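2,5-dihydroxypyridine 5,6-dioxygenase (Pseudomonas putida KT2440, PDB 7CUP) catalyses the iron-dependent cleavage of the 2,5-dihydroxypyridine ring between carbons 5 and 6 by molecular oxygen, giving N-formylmaleamate in nicotinate degradation. Local coordinates at residues 9-14 with 131-136; 28-33 with 89-94; 37-42 with 98-103; 143-148 with 268-273. All coordinates share one frame; numbering follows the deposited sequence.

Contact 1: residues 9-14 with 131-136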
# COMPACT_ATOMS: atom_id res chain seq x y z
N THR A 9 -7.81 2.07 -19.35
CA THR A 9 -9.26 2.34 -19.24
C THR A 9 -9.83 2.50 -20.65
O THR A 9 -10.85 1.88 -20.93
CB THR A 9 -9.50 3.58 -18.38
OG1 THR A 9 -9.02 3.20 -17.10
CG2 THR A 9 -10.95 3.99 -18.31
N GLN A 10 -9.20 3.27 -21.52
CA GLN A 10 -9.70 3.47 -22.92
C GLN A 10 -9.75 2.14 -23.67
O GLN A 10 -10.71 1.93 -24.44
CB GLN A 10 -8.87 4.42 -23.76
CG GLN A 10 -9.27 5.86 -23.57
CD GLN A 10 -8.24 6.78 -24.17
OE1 GLN A 10 -7.66 6.47 -25.22
NE2 GLN A 10 -7.98 7.89 -23.48
N MET A 11 -8.74 1.30 -23.47
CA MET A 11 -8.72 -0.04 -24.11
C MET A 11 -9.94 -0.82 -23.62
O MET A 11 -10.61 -1.46 -24.46
CB MET A 11 -7.44 -0.83 -23.80
CG MET A 11 -6.21 -0.31 -24.59
SD MET A 11 -4.64 -0.67 -23.78
CE MET A 11 -4.75 -2.44 -23.62
N PHE A 12 -10.22 -0.80 -22.31
CA PHE A 12 -11.35 -1.58 -21.76
C PHE A 12 -12.68 -0.98 -22.26
O PHE A 12 -13.63 -1.75 -22.55
CB PHE A 12 -11.32 -1.69 -20.23
CG PHE A 12 -10.65 -2.96 -19.74
CD1 PHE A 12 -9.27 -3.03 -19.60
CD2 PHE A 12 -11.40 -4.09 -19.48
CE1 PHE A 12 -8.67 -4.20 -19.15
CE2 PHE A 12 -10.79 -5.27 -19.04
CZ PHE A 12 -9.43 -5.31 -18.87
N GLU A 13 -12.77 0.33 -22.44
CA GLU A 13 -13.98 0.92 -23.07
C GLU A 13 -14.15 0.33 -24.47
O GLU A 13 -15.29 -0.05 -24.80
CB GLU A 13 -13.92 2.44 -23.16
CG GLU A 13 -13.97 3.07 -21.80
CD GLU A 13 -13.74 4.57 -21.83
OE1 GLU A 13 -14.62 5.26 -22.40
OE2 GLU A 13 -12.73 5.03 -21.23
N HIS A 14 -13.09 0.29 -25.28
CA HIS A 14 -13.13 -0.26 -26.66
C HIS A 14 -13.63 -1.71 -26.66
O HIS A 14 -14.63 -2.02 -27.36
CB HIS A 14 -11.77 -0.11 -27.35
CG HIS A 14 -11.68 -0.87 -28.63
ND1 HIS A 14 -12.14 -0.35 -29.82
CD2 HIS A 14 -11.14 -2.07 -28.92
CE1 HIS A 14 -11.92 -1.21 -30.79
NE2 HIS A 14 -11.30 -2.28 -30.26
N ARG A 131 -1.15 -4.67 -27.66
CA ARG A 131 -0.55 -5.13 -28.93
C ARG A 131 -1.56 -5.99 -29.70
O ARG A 131 -1.50 -5.96 -30.92
CB ARG A 131 0.75 -5.90 -28.65
CG ARG A 131 1.46 -6.41 -29.90
CD ARG A 131 2.89 -6.84 -29.62
NE ARG A 131 3.09 -7.70 -28.45
CZ ARG A 131 2.91 -9.01 -28.43
NH1 ARG A 131 2.44 -9.64 -29.49
NH2 ARG A 131 3.16 -9.69 -27.32
N MET A 132 -2.41 -6.79 -29.02
CA MET A 132 -3.47 -7.59 -29.69
C MET A 132 -4.87 -7.06 -29.30
O MET A 132 -5.77 -7.84 -29.09
CB MET A 132 -3.30 -9.07 -29.37
CG MET A 132 -2.03 -9.60 -29.96
SD MET A 132 -1.65 -11.27 -29.52
CE MET A 132 -0.84 -11.05 -27.93
N LEU A 133 -5.03 -5.74 -29.22
CA LEU A 133 -6.35 -5.11 -28.97
C LEU A 133 -7.34 -5.60 -30.02
O LEU A 133 -7.07 -5.52 -31.22
CB LEU A 133 -6.20 -3.60 -29.06
CG LEU A 133 -7.44 -2.81 -28.66
CD1 LEU A 133 -7.69 -2.92 -27.16
CD2 LEU A 133 -7.28 -1.36 -29.09
N PRO A 134 -8.47 -6.20 -29.61
CA PRO A 134 -9.37 -6.85 -30.57
C PRO A 134 -10.03 -5.89 -31.60
O PRO A 134 -10.24 -4.72 -31.31
CB PRO A 134 -10.42 -7.52 -29.67
CG PRO A 134 -9.75 -7.67 -28.34
CD PRO A 134 -8.85 -6.46 -28.21
N THR A 135 -10.29 -6.43 -32.80
CA THR A 135 -10.91 -5.75 -33.97
C THR A 135 -12.09 -6.58 -34.49
O THR A 135 -12.05 -7.81 -34.39
CB THR A 135 -9.89 -5.47 -35.08
OG1 THR A 135 -9.39 -6.70 -35.62
CG2 THR A 135 -8.75 -4.59 -34.63
N GLU A 136 -13.13 -5.90 -34.98
CA GLU A 136 -14.23 -6.52 -35.77
C GLU A 136 -13.62 -7.35 -36.91
O GLU A 136 -14.12 -8.42 -37.19
CB GLU A 136 -15.17 -5.43 -36.27
CG GLU A 136 -15.68 -4.55 -35.13
CD GLU A 136 -17.00 -3.80 -35.33
OE1 GLU A 136 -18.02 -4.46 -35.51
OE2 GLU A 136 -16.99 -2.57 -35.22
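H14 NE2 donates to P134 O across 2.9 Å, and the bond is nearly straight, with an N-H...O angle of 165°. The oxygen sits at the edge of the imidazole, in its plane. The donor lies nearly on the extension of the C=O bond. CG of H14 is anti to the backbone N (chi1 169°), and this sends the ring off helix 5-18 toward the loop that joins helices 126-131 and 136-151. The same ring has an apolar neighbour. L133 comes in obliquely, with its CG 3.8 Å from H14 CD2 and its CD2 branch 3.9 Å from that same carbon. The other branch of L133 serves M11: L133 CD1 is 4.0 Å from M11 CG and equally far from M11 CB. L133 thus reaches two residues of the helix with different methyls. V15 and W190 add to the packing around L133 and P134, and M11 also rests on helix 126-131. A leucine in place of H14 would probably leave P134 O without this donor and loosen the tie between helix and loop. L133 O is taken as well, by R273 NH2. Two successive loop carbonyls, those of L133 and P134, are therefore bound by side chains from two other parts of the chain. The in-plane bond helps to set the turn of the imidazole, while the L133 methyls supply the apolar part, and polar and nonpolar forces together tie this loop to helix 5-18.

Contact 2: residues 28-33 with 89-94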
# COMPACT_ATOMS: atom_id res chain seq x y z
N ALA A 28 -20.04 -7.60 -14.10
CA ALA A 28 -19.33 -8.08 -12.90
C ALA A 28 -17.86 -8.26 -13.27
O ALA A 28 -17.55 -8.95 -14.27
CB ALA A 28 -19.96 -9.36 -12.41
N VAL A 29 -16.98 -7.65 -12.48
CA VAL A 29 -15.51 -7.82 -12.59
C VAL A 29 -15.10 -8.83 -11.53
O VAL A 29 -15.21 -8.52 -10.33
CB VAL A 29 -14.73 -6.50 -12.49
CG1 VAL A 29 -13.24 -6.76 -12.67
CG2 VAL A 29 -15.23 -5.49 -13.50
N LEU A 30 -14.76 -10.04 -11.98
CA LEU A 30 -14.38 -11.18 -11.12
C LEU A 30 -12.87 -11.12 -10.85
O LEU A 30 -12.08 -11.01 -11.82
CB LEU A 30 -14.74 -12.48 -11.82
CG LEU A 30 -14.28 -13.72 -11.07
CD1 LEU A 30 -14.89 -13.80 -9.67
CD2 LEU A 30 -14.60 -14.94 -11.90
N LYS A 31 -12.50 -11.17 -9.59
CA LYS A 31 -11.06 -11.09 -9.22
C LYS A 31 -10.77 -12.00 -8.03
O LYS A 31 -11.72 -12.42 -7.35
CB LYS A 31 -10.66 -9.65 -8.87
CG LYS A 31 -11.45 -9.04 -7.73
CD LYS A 31 -10.96 -7.67 -7.35
CE LYS A 31 -11.62 -7.13 -6.11
NZ LYS A 31 -10.94 -5.89 -5.68
N SER A 32 -9.49 -12.25 -7.78
CA SER A 32 -8.95 -12.93 -6.58
C SER A 32 -7.70 -12.17 -6.12
O SER A 32 -7.43 -11.13 -6.69
CB SER A 32 -8.68 -14.40 -6.88
OG SER A 32 -8.42 -15.12 -5.68
N HIS A 33 -6.99 -12.63 -5.08
CA HIS A 33 -5.90 -11.80 -4.48
C HIS A 33 -4.76 -11.58 -5.50
O HIS A 33 -4.08 -10.56 -5.43
CB HIS A 33 -5.36 -12.44 -3.21
CG HIS A 33 -4.44 -13.58 -3.47
ND1 HIS A 33 -4.88 -14.89 -3.43
CD2 HIS A 33 -3.12 -13.62 -3.76
CE1 HIS A 33 -3.85 -15.69 -3.71
NE2 HIS A 33 -2.77 -14.93 -3.92
N ARG A 89 -24.09 -17.66 -8.85
CA ARG A 89 -25.32 -16.84 -9.10
C ARG A 89 -24.97 -15.35 -9.12
O ARG A 89 -25.69 -14.56 -9.74
CB ARG A 89 -26.41 -17.10 -8.05
CG ARG A 89 -27.00 -18.51 -8.05
CD ARG A 89 -28.07 -18.57 -9.11
NE ARG A 89 -28.70 -19.86 -9.35
CZ ARG A 89 -29.67 -20.39 -8.62
NH1 ARG A 89 -30.09 -19.82 -7.51
NH2 ARG A 89 -30.20 -21.54 -8.98
N ALA A 90 -23.93 -14.94 -8.40
CA ALA A 90 -23.51 -13.52 -8.34
C ALA A 90 -22.96 -13.11 -9.70
O ALA A 90 -23.18 -11.96 -10.14
CB ALA A 90 -22.51 -13.31 -7.22
N LEU A 91 -22.36 -14.05 -10.42
CA LEU A 91 -21.85 -13.83 -11.79
C LEU A 91 -22.99 -13.97 -12.81
O LEU A 91 -23.04 -13.15 -13.74
CB LEU A 91 -20.73 -14.83 -12.06
CG LEU A 91 -19.53 -14.70 -11.12
CD1 LEU A 91 -18.51 -15.78 -11.40
CD2 LEU A 91 -18.87 -13.33 -11.23
N GLU A 92 -23.87 -14.96 -12.64
CA GLU A 92 -25.08 -15.15 -13.51
C GLU A 92 -25.98 -13.91 -13.51
O GLU A 92 -26.68 -13.68 -14.52
CB GLU A 92 -25.87 -16.36 -13.04
CG GLU A 92 -25.17 -17.63 -13.39
CD GLU A 92 -25.89 -18.89 -12.93
OE1 GLU A 92 -26.95 -18.79 -12.30
OE2 GLU A 92 -25.38 -19.95 -13.23
N ALA A 93 -25.97 -13.14 -12.43
CA ALA A 93 -26.72 -11.87 -12.30
C ALA A 93 -26.29 -10.88 -13.37
O ALA A 93 -27.13 -10.10 -13.79
CB ALA A 93 -26.55 -11.28 -10.92
N ALA A 94 -25.02 -10.90 -13.78
CA ALA A 94 -24.43 -9.92 -14.71
C ALA A 94 -24.80 -10.25 -16.16
O ALA A 94 -24.98 -11.44 -16.48
CB ALA A 94 -22.92 -9.90 -14.55
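A28 and A94 meet methyl to methyl, with A28 CB 3.7 Å from A94 CB. The next contact is between two leucines. L30 CD2 lies 4.0 Å from L91 CD1, and the two side chains cross at about a right angle. The other methyl of L91 turns to the alanine: L91 CD2 is 4.3 Å from A28 CB. One leucine of helix 85-92 therefore covers two residues on the same side of strand 26-31. L91 CG is anti to the carbonyl carbon, beside the backbone N (chi1 -61°), and from there its two methyls reach the strand.

Further out, V97 packs on both L30 and L91, and Y55 on both A28 and A94. A28 is bonded through its backbone to L96 and V98 of the neighbouring strand. V29, between A28 and L30, faces the other way and packs on helix 37-49. Helices thus cover both faces of this parallel sheet, as in Rossmann-like alpha/beta domains. A90 meets A90 of a neighbouring subunit.

All four touching residues are buried and apolar. The small alanines let the backbones come close at A28 and A94, whose CA atoms are 5.7 Å apart, and the leucines pack beside them. Cohesion here comes from shape and the exclusion of water. The salt bridge between R89 NE and E92 OE1, 3.6 Å long, takes no part in it.

Contact 3: residues 37-42 with 98-103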
# COMPACT_ATOMS: atom_id res chain seq x y z
N PRO A 37 -4.42 -5.33 -10.09
CA PRO A 37 -5.32 -4.28 -9.65
C PRO A 37 -5.55 -3.19 -10.70
O PRO A 37 -6.65 -2.64 -10.75
CB PRO A 37 -4.65 -3.70 -8.38
CG PRO A 37 -3.24 -4.17 -8.46
CD PRO A 37 -3.30 -5.51 -9.15
N ARG A 38 -4.56 -2.92 -11.54
CA ARG A 38 -4.70 -1.87 -12.60
C ARG A 38 -5.77 -2.31 -13.60
O ARG A 38 -6.57 -1.46 -14.01
CB ARG A 38 -3.35 -1.64 -13.25
CG ARG A 38 -2.34 -1.10 -12.26
CD ARG A 38 -0.99 -0.90 -12.89
NE ARG A 38 -1.07 0.20 -13.82
CZ ARG A 38 -0.76 0.11 -15.11
NH1 ARG A 38 -0.30 -1.04 -15.57
NH2 ARG A 38 -0.87 1.17 -15.90
N THR A 39 -5.81 -3.60 -13.95
CA THR A 39 -6.79 -4.20 -14.90
C THR A 39 -8.20 -4.21 -14.28
O THR A 39 -9.16 -3.80 -14.97
CB THR A 39 -6.28 -5.56 -15.42
OG1 THR A 39 -5.02 -5.37 -16.08
CG2 THR A 39 -7.18 -6.14 -16.47
N VAL A 40 -8.36 -4.71 -13.05
CA VAL A 40 -9.63 -4.61 -12.28
C VAL A 40 -10.13 -3.15 -12.29
O VAL A 40 -11.32 -2.93 -12.62
CB VAL A 40 -9.41 -5.10 -10.85
CG1 VAL A 40 -10.59 -4.84 -9.95
CG2 VAL A 40 -9.02 -6.57 -10.81
N ASN A 41 -9.29 -2.18 -11.95
CA ASN A 41 -9.71 -0.75 -11.85
C ASN A 41 -10.15 -0.22 -13.23
O ASN A 41 -11.22 0.37 -13.29
CB ASN A 41 -8.64 0.17 -11.26
CG ASN A 41 -8.37 -0.13 -9.80
OD1 ASN A 41 -9.21 -0.75 -9.11
ND2 ASN A 41 -7.20 0.28 -9.33
N ALA A 42 -9.39 -0.52 -14.28
CA ALA A 42 -9.69 -0.09 -15.66
C ALA A 42 -11.03 -0.68 -16.15
O ALA A 42 -11.78 0.03 -16.85
CB ALA A 42 -8.57 -0.46 -16.58
N VAL A 98 -16.17 -9.79 -16.59
CA VAL A 98 -14.73 -9.64 -16.92
C VAL A 98 -13.97 -10.53 -15.95
O VAL A 98 -13.93 -10.20 -14.78
CB VAL A 98 -14.23 -8.20 -16.80
CG1 VAL A 98 -12.76 -8.13 -17.12
CG2 VAL A 98 -15.04 -7.27 -17.70
N ASP A 99 -13.40 -11.62 -16.41
CA ASP A 99 -12.65 -12.54 -15.54
C ASP A 99 -11.17 -12.14 -15.53
O ASP A 99 -10.48 -12.31 -16.54
CB ASP A 99 -12.95 -13.97 -16.01
CG ASP A 99 -12.17 -15.03 -15.28
OD1 ASP A 99 -11.50 -14.68 -14.27
OD2 ASP A 99 -12.21 -16.19 -15.76
N THR A 100 -10.69 -11.63 -14.40
CA THR A 100 -9.26 -11.32 -14.15
C THR A 100 -8.64 -12.36 -13.22
O THR A 100 -7.53 -12.09 -12.72
CB THR A 100 -9.11 -9.93 -13.54
OG1 THR A 100 -9.62 -9.90 -12.20
CG2 THR A 100 -9.83 -8.87 -14.34
N MET A 101 -9.26 -13.52 -13.01
CA MET A 101 -8.69 -14.56 -12.10
C MET A 101 -8.54 -15.92 -12.82
O MET A 101 -7.91 -16.81 -12.19
CB MET A 101 -9.53 -14.74 -10.83
CG MET A 101 -10.80 -15.52 -11.00
SD MET A 101 -11.63 -15.83 -9.41
CE MET A 101 -10.86 -17.35 -8.90
N MET A 102 -9.09 -16.10 -14.03
CA MET A 102 -8.87 -17.28 -14.91
C MET A 102 -9.68 -18.45 -14.35
O MET A 102 -9.08 -19.38 -13.82
CB MET A 102 -7.39 -17.68 -14.94
CG MET A 102 -6.72 -17.48 -16.25
SD MET A 102 -7.16 -18.77 -17.40
CE MET A 102 -6.03 -20.05 -16.87
N LEU A 103 -11.00 -18.33 -14.41
CA LEU A 103 -11.94 -19.44 -14.14
C LEU A 103 -11.72 -20.45 -15.25
O LEU A 103 -12.10 -20.13 -16.38
CB LEU A 103 -13.39 -18.96 -14.21
CG LEU A 103 -13.95 -18.26 -12.98
CD1 LEU A 103 -15.42 -18.01 -13.22
CD2 LEU A 103 -13.73 -19.07 -11.71
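The flat carboxylate of D99 precedes T100, the residue that meets V40 and T39 of helix 37-49, and it holds the chain that follows. Two amides reach D99 OD1 from the same face of its plane. M101 N is 2.8 Å from OD1 of D99 and approaches nearly along the C-O axis. M102 N, also 2.8 Å from D99 OD1, comes on the syn side, 30° out of the plane. The other oxygen, D99 OD2, uses its syn lone pair to accept from L103 N at 2.8 Å. Three bonds thus fix the rotation of the carboxylate, and the turn wraps round it. The bond from M101 N makes an Asx turn.

Across the contact, V40 CG2 lies 3.7 Å from T100 OG1, and the two side chains cross at about a right angle. T100 CG2 lies 4.4 Å from T39 CG2, a looser contact. T100 OG1 stands between its own backbone N and carbonyl carbon (chi1 70°), where it meets both the V40 methyl and its polar partner, L30 O on the adjacent strand. This buried hydroxyl is therefore bonded while its flank rests on a valine. K31 touches both V40 and T100, and F12 of helix 5-18 packs on T39.

The turn follows strand 96-99 at the C-terminal end of a central strand of the parallel sheet. Helix 37-49 is the helix of the beta-alpha-beta crossover from strand 26-31 to strand 53-58, consistent with a Rossmann-like domain.

Contact 4: residues 143-148 with 268-273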
# COMPACT_ATOMS: atom_id res chain seq x y z
N LEU A 143 -14.34 -16.18 -38.14
CA LEU A 143 -15.65 -16.78 -38.51
C LEU A 143 -15.57 -17.36 -39.94
O LEU A 143 -16.17 -18.43 -40.15
CB LEU A 143 -16.73 -15.71 -38.45
CG LEU A 143 -17.11 -15.20 -37.07
CD1 LEU A 143 -18.47 -14.52 -37.16
CD2 LEU A 143 -17.11 -16.31 -36.02
N ALA A 144 -14.88 -16.68 -40.87
CA ALA A 144 -14.61 -17.20 -42.23
C ALA A 144 -13.86 -18.54 -42.13
O ALA A 144 -14.23 -19.52 -42.84
CB ALA A 144 -13.85 -16.19 -43.04
N ALA A 145 -12.87 -18.65 -41.26
CA ALA A 145 -12.14 -19.93 -41.04
C ALA A 145 -13.10 -20.95 -40.45
O ALA A 145 -13.02 -22.13 -40.84
CB ALA A 145 -10.94 -19.74 -40.14
N GLU A 146 -13.96 -20.51 -39.54
CA GLU A 146 -14.90 -21.40 -38.83
C GLU A 146 -15.85 -22.06 -39.83
O GLU A 146 -16.14 -23.25 -39.63
CB GLU A 146 -15.69 -20.64 -37.76
CG GLU A 146 -16.65 -21.53 -36.96
CD GLU A 146 -17.66 -20.77 -36.10
OE1 GLU A 146 -17.91 -19.59 -36.42
OE2 GLU A 146 -18.18 -21.34 -35.12
N THR A 147 -16.32 -21.35 -40.86
CA THR A 147 -17.34 -21.87 -41.82
C THR A 147 -16.74 -23.09 -42.56
O THR A 147 -17.46 -24.09 -42.73
CB THR A 147 -17.92 -20.77 -42.73
OG1 THR A 147 -16.90 -20.26 -43.58
CG2 THR A 147 -18.55 -19.61 -42.00
N LEU A 148 -15.45 -23.03 -42.93
CA LEU A 148 -14.67 -24.17 -43.49
C LEU A 148 -14.53 -25.27 -42.44
O LEU A 148 -14.87 -26.42 -42.73
CB LEU A 148 -13.29 -23.69 -43.94
CG LEU A 148 -13.16 -23.31 -45.41
CD1 LEU A 148 -11.77 -22.79 -45.71
CD2 LEU A 148 -13.46 -24.50 -46.32
N TRP A 268 -5.75 -23.90 -35.75
CA TRP A 268 -4.69 -23.05 -36.33
C TRP A 268 -4.91 -21.59 -35.94
O TRP A 268 -6.02 -21.23 -35.54
CB TRP A 268 -4.56 -23.29 -37.84
CG TRP A 268 -5.67 -22.81 -38.71
CD1 TRP A 268 -5.69 -21.65 -39.42
CD2 TRP A 268 -6.90 -23.48 -39.02
NE1 TRP A 268 -6.87 -21.53 -40.11
CE2 TRP A 268 -7.62 -22.65 -39.91
CE3 TRP A 268 -7.46 -24.71 -38.65
CZ2 TRP A 268 -8.86 -23.00 -40.44
CZ3 TRP A 268 -8.71 -25.04 -39.15
CH2 TRP A 268 -9.39 -24.20 -40.03
N GLY A 269 -3.83 -20.81 -36.02
CA GLY A 269 -3.76 -19.44 -35.52
C GLY A 269 -4.04 -18.47 -36.61
O GLY A 269 -3.58 -18.73 -37.75
N LEU A 270 -4.74 -17.39 -36.29
CA LEU A 270 -5.17 -16.35 -37.26
C LEU A 270 -4.82 -14.97 -36.73
O LEU A 270 -5.41 -13.99 -37.23
CB LEU A 270 -6.67 -16.51 -37.52
CG LEU A 270 -7.05 -17.71 -38.40
CD1 LEU A 270 -8.55 -17.92 -38.43
CD2 LEU A 270 -6.50 -17.56 -39.81
N GLN A 271 -3.86 -14.87 -35.81
CA GLN A 271 -3.50 -13.57 -35.16
C GLN A 271 -2.12 -13.09 -35.63
O GLN A 271 -1.08 -13.42 -35.05
CB GLN A 271 -3.58 -13.71 -33.63
CG GLN A 271 -3.42 -12.40 -32.88
CD GLN A 271 -4.21 -11.26 -33.47
OE1 GLN A 271 -3.73 -10.51 -34.32
NE2 GLN A 271 -5.42 -11.10 -32.96
N PRO A 272 -2.05 -12.23 -36.66
CA PRO A 272 -0.76 -11.74 -37.14
C PRO A 272 -0.08 -10.75 -36.18
O PRO A 272 1.12 -10.54 -36.31
CB PRO A 272 -1.14 -11.07 -38.47
CG PRO A 272 -2.54 -10.57 -38.23
CD PRO A 272 -3.19 -11.65 -37.39
N ARG A 273 -0.81 -10.18 -35.23
CA ARG A 273 -0.21 -9.28 -34.21
C ARG A 273 0.42 -10.10 -33.07
O ARG A 273 1.19 -9.52 -32.28
CB ARG A 273 -1.27 -8.27 -33.75
CG ARG A 273 -1.65 -7.28 -34.84
CD ARG A 273 -2.66 -6.23 -34.38
NE ARG A 273 -3.97 -6.84 -34.16
CZ ARG A 273 -4.90 -6.40 -33.32
NH1 ARG A 273 -4.71 -5.32 -32.57
NH2 ARG A 273 -6.04 -7.06 -33.21
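Helix 136-151 comes nearest the end of strand 263-269 at A145 and L270, whose CA atoms are 8.7 Å apart. Here a helix packs against an antiparallel sheet, at the point where a central strand runs out into a loop. A145 carries the contact from the helix side. Its CB points at the other segment and touches two large side chains there. W268 brings the six-membered part of its indole, with CZ2 3.9 Å from A145 CB. The indole reaches the helix because CG of W268 stands between the backbone N and the carbonyl carbon (chi1 70°). I328, L330, V335 and V336 of a second antiparallel sheet also pack on W268, and L195 touches A145, W268 and L270 alike. The tryptophan therefore lies where a helix and two sheets meet. Its strand also carries H265, an iron ligand.

From L270 on, the loop is held by polar bonds. L270 O accepts from R141 NH2 of the helix, and R273 N donates to Q271 OE1 at 3.1 Å, on a lone pair in the carbonyl plane. The closest approach is tight: L270 CD1 is 3.5 Å from A145 CB, shorter than usual for two carbons.

In the fold
Contacts 2 and 3 have centres 10 Å apart and share the parallel sheet, in which strands 26-31 and 96-99 are neighbours. Along the chain their segments alternate, and both lie within the loop closed by contact 1. Contact 1 touches contact 3 through F12, and their centres are 15 Å apart. It also joins contact 4, where R131 NH1 is 3.1 Å from R273 O, a probable hydrogen bond. Contact 1 thus connects the parallel-sheet region with the antiparallel one. Contacts 2 and 4 are farthest apart, with centres 30 Å from each other. Contacts 1 to 3 lie away from the iron site. In contact 4 the W268 side chain is about 14 Å from the bound iron.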